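PDB 6U94: RND efflux system, outer membrane lipoprotein, NodT family from Burkholderia mallei, which probably serves as the outer-membrane channel component of an RND-type efflux system, carrying substrates out across the outer membrane. Local coordinates for residues A[179-184]-A[234-239]; A[84-89]-A[240-245]. All blocks are in the same frame, centred on the assembly; numbering follows the deposited sequence.

In the fold
Contacts 1 and 2 both use helix 211-247, on neighbouring turns: residues 234-239 face helix 156-203 in contact 1, and residues 240-245 meet the end of helix 72-86 in contact 2. Their centres are about 11 Å apart, on the same side of the chain's centre. Along the sequence the order is 84-89, 179-184, 234-239, 240-245, so the short span bridged by contact 1 falls within the longer one bridged by contact 2. The two contacts touch directly, with Gln238 and Asp239 against Leu85 and Tyr86. Together they pack one arm of the first long helical hairpin, probably part of an outer membrane factor's helical tunnel, against both its partner arm and an earlier, shorter helix.

Contact 1 of 2, residues A[179-184]-A[234-239]; sequences ADRALL and RQIAQD
Helix segments 179-184 and 234-239 run almost antiparallel, their local axes 9.1 Å apart at an angle of 163°, with Asp180 and Ile236 closest through their CA atoms at 5.8 Å. Ile236 supplies most of the apolar contact. Its CG1 is anti to the carbonyl carbon and its CD1 extends onward (chi2 179°), so the methyl reaches across to 179-184 although the CB does not point there. CD1 packs against Leu184 CD2 at 3.7 Å and Arg181 CG at 3.8 Å, crossing both side chains at about a right angle. Ile236 CG1 rests 3.7 Å from Asp180 CB. This is the packing of a helical hairpin: helices 156-203 and 211-247 are successive long helices, and such antiparallel pairs, probably including this one, build the periplasmic tunnel of outer membrane factors such as TolC. Beside the apolar patch lies an acidic pair. Asp180 OD2 and Asp239 OD2 are 2.7 Å apart, with the carboxylate planes turned only 26° from each other. Arg90 bridges the two groups, its NH1 making a salt bridge to Asp180 OD2 and its NH2 one to Asp239 OD1; so short a gap is consistent with one acid being protonated, and the cation would stabilise the remaining charge. Asp180 OD1 is hydrogen-bonded to a glycerol, probably from the crystallisation liquor. As modelled, Gln235 turns OE1 toward that OD1, 2.8 Å away, two acceptors that form no hydrogen bond. The Arg181 chain runs out extended past Ile236, and its NH2 is hydrogen-bonded to the Val255 carbonyl oxygen.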
loop_
_atom_site.group_PDB
_atom_site.type_symbol
_atom_site.label_atom_id
_atom_site.label_comp_id
_atom_site.label_asym_id
_atom_site.label_seq_id
_atom_site.Cartn_x
_atom_site.Cartn_y
_atom_site.Cartn_z
ATOM N N ALA A 179 7.856 4.375 9.322
ATOM C CA ALA A 179 7.237 3.381 10.193
ATOM C C ALA A 179 8.290 2.558 10.924
ATOM O O ALA A 179 8.168 2.315 12.129
ATOM C CB ALA A 179 6.308 2.478 9.383
ATOM N N ASP A 180 9.339 2.136 10.216
ATOM C CA ASP A 180 10.393 1.343 10.839
ATOM C C ASP A 180 11.194 2.144 11.856
ATOM O O ASP A 180 11.772 1.551 12.776
ATOM C CB ASP A 180 11.319 0.768 9.766
ATOM C CG ASP A 180 10.773 -0.513 9.157
ATOM O OD1 ASP A 180 10.170 -1.311 9.901
ATOM O OD2 ASP A 180 10.941 -0.726 7.937
ATOM N N ARG A 181 11.250 3.469 11.715
ATOM C CA ARG A 181 11.871 4.292 12.748
ATOM C C ARG A 181 11.022 4.301 14.013
ATOM O O ARG A 181 11.541 4.134 15.123
ATOM C CB ARG A 181 12.083 5.717 12.238
ATOM C CG ARG A 181 13.169 5.865 11.191
ATOM C CD ARG A 181 13.304 7.321 10.778
ATOM N NE ARG A 181 14.311 7.514 9.739
ATOM C CZ ARG A 181 14.642 8.700 9.237
ATOM N NH1 ARG A 181 14.043 9.796 9.681
ATOM N NH2 ARG A 181 15.570 8.789 8.293
ATOM N N ALA A 182 9.710 4.497 13.860
ATOM C CA ALA A 182 8.811 4.438 15.007
ATOM C C ALA A 182 8.893 3.082 15.695
ATOM O O ALA A 182 8.860 2.999 16.929
ATOM C CB ALA A 182 7.378 4.732 14.566
ATOM N N LEU A 183 9.004 2.007 14.911
ATOM C CA LEU A 183 9.157 0.679 15.494
ATOM C C LEU A 183 10.471 0.559 16.255
ATOM O O LEU A 183 10.513 -0.020 17.347
ATOM C CB LEU A 183 9.062 -0.381 14.400
ATOM C CG LEU A 183 7.650 -0.627 13.872
ATOM C CD1 LEU A 183 7.681 -1.380 12.543
ATOM C CD2 LEU A 183 6.837 -1.386 14.910
ATOM N N LEU A 184 11.555 1.104 15.698
ATOM C CA LEU A 184 12.834 1.072 16.399
ATOM C C LEU A 184 12.775 1.885 17.686
ATOM O O LEU A 184 13.281 1.450 18.728
ATOM C CB LEU A 184 13.950 1.591 15.491
ATOM C CG LEU A 184 15.321 1.688 16.162
ATOM C CD1 LEU A 184 15.807 0.311 16.594
ATOM C CD2 LEU A 184 16.337 2.364 15.254
ATOM N N ARG A 234 17.809 -3.194 11.088
ATOM C CA ARG A 234 18.115 -3.777 9.786
ATOM C C ARG A 234 17.072 -3.382 8.749
ATOM O O ARG A 234 17.410 -3.127 7.586
ATOM C CB ARG A 234 18.216 -5.297 9.903
ATOM N N GLN A 235 15.798 -3.322 9.147
ATOM C CA GLN A 235 14.752 -2.925 8.209
ATOM C C GLN A 235 14.885 -1.457 7.827
ATOM O O GLN A 235 14.600 -1.080 6.684
ATOM C CB GLN A 235 13.374 -3.211 8.803
ATOM C CG GLN A 235 13.069 -4.696 8.964
ATOM C CD GLN A 235 11.653 -4.960 9.442
ATOM O OE1 GLN A 235 10.896 -4.033 9.729
ATOM N NE2 GLN A 235 11.286 -6.235 9.525
ATOM N N ILE A 236 15.320 -0.614 8.767
ATOM C CA ILE A 236 15.622 0.778 8.439
ATOM C C ILE A 236 16.714 0.846 7.382
ATOM O O ILE A 236 16.644 1.651 6.444
ATOM C CB ILE A 236 16.015 1.553 9.712
ATOM C CG1 ILE A 236 14.773 1.885 10.541
ATOM C CG2 ILE A 236 16.788 2.820 9.365
ATOM C CD1 ILE A 236 15.085 2.620 11.828
ATOM N N ALA A 237 17.738 -0.001 7.512
ATOM C CA ALA A 237 18.815 -0.025 6.527
ATOM C C ALA A 237 18.293 -0.413 5.148
ATOM O O ALA A 237 18.677 0.189 4.139
ATOM C CB ALA A 237 19.914 -0.986 6.978
ATOM N N GLN A 238 17.410 -1.414 5.086
ATOM C CA GLN A 238 16.853 -1.835 3.804
ATOM C C GLN A 238 16.016 -0.730 3.173
ATOM O O GLN A 238 16.092 -0.501 1.960
ATOM C CB GLN A 238 16.013 -3.098 3.988
ATOM C CG GLN A 238 16.771 -4.297 4.533
ATOM C CD GLN A 238 15.840 -5.425 4.937
ATOM O OE1 GLN A 238 14.626 -5.239 5.024
ATOM N NE2 GLN A 238 16.405 -6.601 5.184
ATOM N N ASP A 239 15.202 -0.041 3.979
ATOM C CA ASP A 239 14.389 1.054 3.460
ATOM C C ASP A 239 15.258 2.133 2.830
ATOM O O ASP A 239 14.952 2.635 1.740
ATOM C CB ASP A 239 13.538 1.658 4.579
ATOM C CG ASP A 239 12.589 0.656 5.203
ATOM O OD1 ASP A 239 12.494 -0.488 4.710
ATOM O OD2 ASP A 239 11.934 1.019 6.198
#

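Contact 2 of 2, residues A[84-89]-A[240-245]; sequences ALYRIQ and ENALAV
Segment 84-89 brings the last turn of helix 72-86 alongside helical residues 240-245, running in roughly the opposite direction, and the CA atoms of Leu85 and Ala242 come within 6.0 Å. Arg87 is the first residue to leave helical backbone angles, so the chain turns off after Tyr86. Leu85 does most of the touching. Its CG lies beside the backbone N, anti to the carbonyl carbon, and CD1 continues in an extended line from CA (chi2 -176°), which carries this methyl over the surface of the opposing helix. There CD1 meets Asn241 CB at 3.8 Å and the backbone N of Ala242 at 3.9 Å, with Val245 CG2 more loosely placed at 4.5 Å, one turn on from Asn241. The small Ala242 methyl lets the helices draw together, its CB standing 4.2 Å from Leu85 CB and touching Ala82 one turn earlier on helix 72-86. In the outer membrane factor fold, this contact sets helix 72-86, one of the short helices that precede the first long hairpin, against the returning arm of that hairpin. Tyr86 comes at the same methyl from another side: its ring carbon CD1 lies 3.7 Å from Ala242 CB, in an oblique approach. An unusual chi1 of 92° swings the ring away from the common staggered positions, and Arg87 CB covers one ring face, 3.7 Å above its centre. The phenol end reaches helix 156-203, where OH is hydrogen-bonded to Glu169 OE2 and Asn172 ND2. Glu169 OE2 also forms a salt bridge with Arg87 NH1, so one carboxylate oxygen engages two consecutive side chains where the backbone leaves helical angles.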
loop_
_atom_site.group_PDB
_atom_site.type_symbol
_atom_site.label_atom_id
_atom_site.label_comp_id
_atom_site.label_asym_id
_atom_site.label_seq_id
_atom_site.Cartn_x
_atom_site.Cartn_y
_atom_site.Cartn_z
ATOM N N ALA A 84 12.727 -5.749 -4.034
ATOM C CA ALA A 84 13.373 -6.937 -3.486
ATOM C C ALA A 84 14.158 -6.616 -2.223
ATOM O O ALA A 84 14.334 -7.489 -1.365
ATOM C CB ALA A 84 14.291 -7.572 -4.533
ATOM N N LEU A 85 14.628 -5.374 -2.083
ATOM C CA LEU A 85 15.421 -5.023 -0.913
ATOM C C LEU A 85 14.562 -4.914 0.340
ATOM O O LEU A 85 14.963 -5.378 1.412
ATOM C CB LEU A 85 16.175 -3.717 -1.156
ATOM C CG LEU A 85 17.479 -3.836 -1.949
ATOM C CD1 LEU A 85 18.184 -2.491 -2.043
ATOM C CD2 LEU A 85 18.390 -4.879 -1.320
ATOM N N TYR A 86 13.374 -4.314 0.231
ATOM C CA TYR A 86 12.608 -3.956 1.415
ATOM C C TYR A 86 11.172 -4.463 1.440
ATOM O O TYR A 86 10.528 -4.336 2.484
ATOM C CB TYR A 86 12.579 -2.428 1.587
ATOM C CG TYR A 86 11.392 -1.773 0.920
ATOM C CD1 TYR A 86 11.355 -1.597 -0.458
ATOM C CD2 TYR A 86 10.303 -1.337 1.666
ATOM C CE1 TYR A 86 10.267 -1.003 -1.074
ATOM C CE2 TYR A 86 9.211 -0.745 1.062
ATOM C CZ TYR A 86 9.198 -0.579 -0.310
ATOM O OH TYR A 86 8.116 0.014 -0.922
ATOM N N ARG A 87 10.644 -5.019 0.351
ATOM C CA ARG A 87 9.208 -5.262 0.309
ATOM C C ARG A 87 8.835 -6.713 0.024
ATOM O O ARG A 87 7.973 -7.271 0.711
ATOM C CB ARG A 87 8.556 -4.350 -0.732
ATOM C CG ARG A 87 7.043 -4.280 -0.611
ATOM C CD ARG A 87 6.484 -3.121 -1.412
ATOM N NE ARG A 87 5.049 -2.953 -1.203
ATOM C CZ ARG A 87 4.296 -2.078 -1.864
ATOM N NH1 ARG A 87 4.839 -1.288 -2.784
ATOM N NH2 ARG A 87 2.997 -1.994 -1.605
ATOM N N ILE A 88 9.463 -7.328 -0.982
ATOM C CA ILE A 88 9.033 -8.653 -1.431
ATOM C C ILE A 88 9.153 -9.671 -0.303
ATOM O O ILE A 88 8.243 -10.478 -0.074
ATOM C CB ILE A 88 9.837 -9.093 -2.668
ATOM C CG1 ILE A 88 9.788 -8.016 -3.751
ATOM C CG2 ILE A 88 9.295 -10.406 -3.211
ATOM C CD1 ILE A 88 8.400 -7.738 -4.265
ATOM N N GLN A 89 10.272 -9.648 0.420
ATOM C CA GLN A 89 10.507 -10.638 1.462
ATOM C C GLN A 89 9.834 -10.297 2.786
ATOM O O GLN A 89 9.735 -11.174 3.650
ATOM C CB GLN A 89 12.009 -10.828 1.684
ATOM C CG GLN A 89 12.721 -11.563 0.553
ATOM C CD GLN A 89 12.333 -13.034 0.448
ATOM O OE1 GLN A 89 11.449 -13.516 1.157
ATOM N NE2 GLN A 89 13.005 -13.755 -0.441
ATOM N N GLU A 240 16.347 2.505 3.504
ATOM C CA GLU A 240 17.209 3.560 2.988
ATOM C C GLU A 240 17.947 3.117 1.728
ATOM O O GLU A 240 18.199 3.940 0.840
ATOM C CB GLU A 240 18.195 4.000 4.071
ATOM C CG GLU A 240 17.517 4.584 5.299
ATOM C CD GLU A 240 18.496 4.962 6.395
ATOM O OE1 GLU A 240 19.603 4.383 6.438
ATOM O OE2 GLU A 240 18.157 5.846 7.211
ATOM N N ASN A 241 18.297 1.831 1.631
ATOM C CA ASN A 241 18.915 1.324 0.409
ATOM C C ASN A 241 17.945 1.398 -0.763
ATOM O O ASN A 241 18.276 1.938 -1.825
ATOM C CB ASN A 241 19.395 -0.114 0.615
ATOM C CG ASN A 241 20.896 -0.208 0.793
ATOM O OD1 ASN A 241 21.536 0.725 1.278
ATOM N ND2 ASN A 241 21.470 -1.337 0.389
ATOM N N ALA A 242 16.735 0.858 -0.584
ATOM C CA ALA A 242 15.742 0.885 -1.651
ATOM C C ALA A 242 15.377 2.313 -2.027
ATOM O O ALA A 242 15.142 2.613 -3.204
ATOM C CB ALA A 242 14.495 0.105 -1.228
ATOM N N LEU A 243 15.332 3.211 -1.040
ATOM C CA LEU A 243 15.021 4.606 -1.327
ATOM C C LEU A 243 16.105 5.241 -2.189
ATOM O O LEU A 243 15.805 6.015 -3.107
ATOM C CB LEU A 243 14.844 5.380 -0.022
ATOM C CG LEU A 243 14.119 6.723 -0.098
ATOM C CD1 LEU A 243 12.781 6.565 -0.797
ATOM C CD2 LEU A 243 13.926 7.296 1.296
ATOM N N ALA A 244 17.372 4.919 -1.913
ATOM C CA ALA A 244 18.462 5.435 -2.733
ATOM C C ALA A 244 18.383 4.895 -4.155
ATOM O O ALA A 244 18.640 5.628 -5.116
ATOM C CB ALA A 244 19.808 5.085 -2.097
ATOM N N VAL A 245 18.024 3.619 -4.308
ATOM C CA VAL A 245 17.862 3.043 -5.639
ATOM C C VAL A 245 16.721 3.726 -6.381
ATOM O O VAL A 245 16.825 4.018 -7.580
ATOM C CB VAL A 245 17.639 1.522 -5.540
ATOM C CG1 VAL A 245 17.322 0.936 -6.911
ATOM C CG2 VAL A 245 18.855 0.842 -4.936
#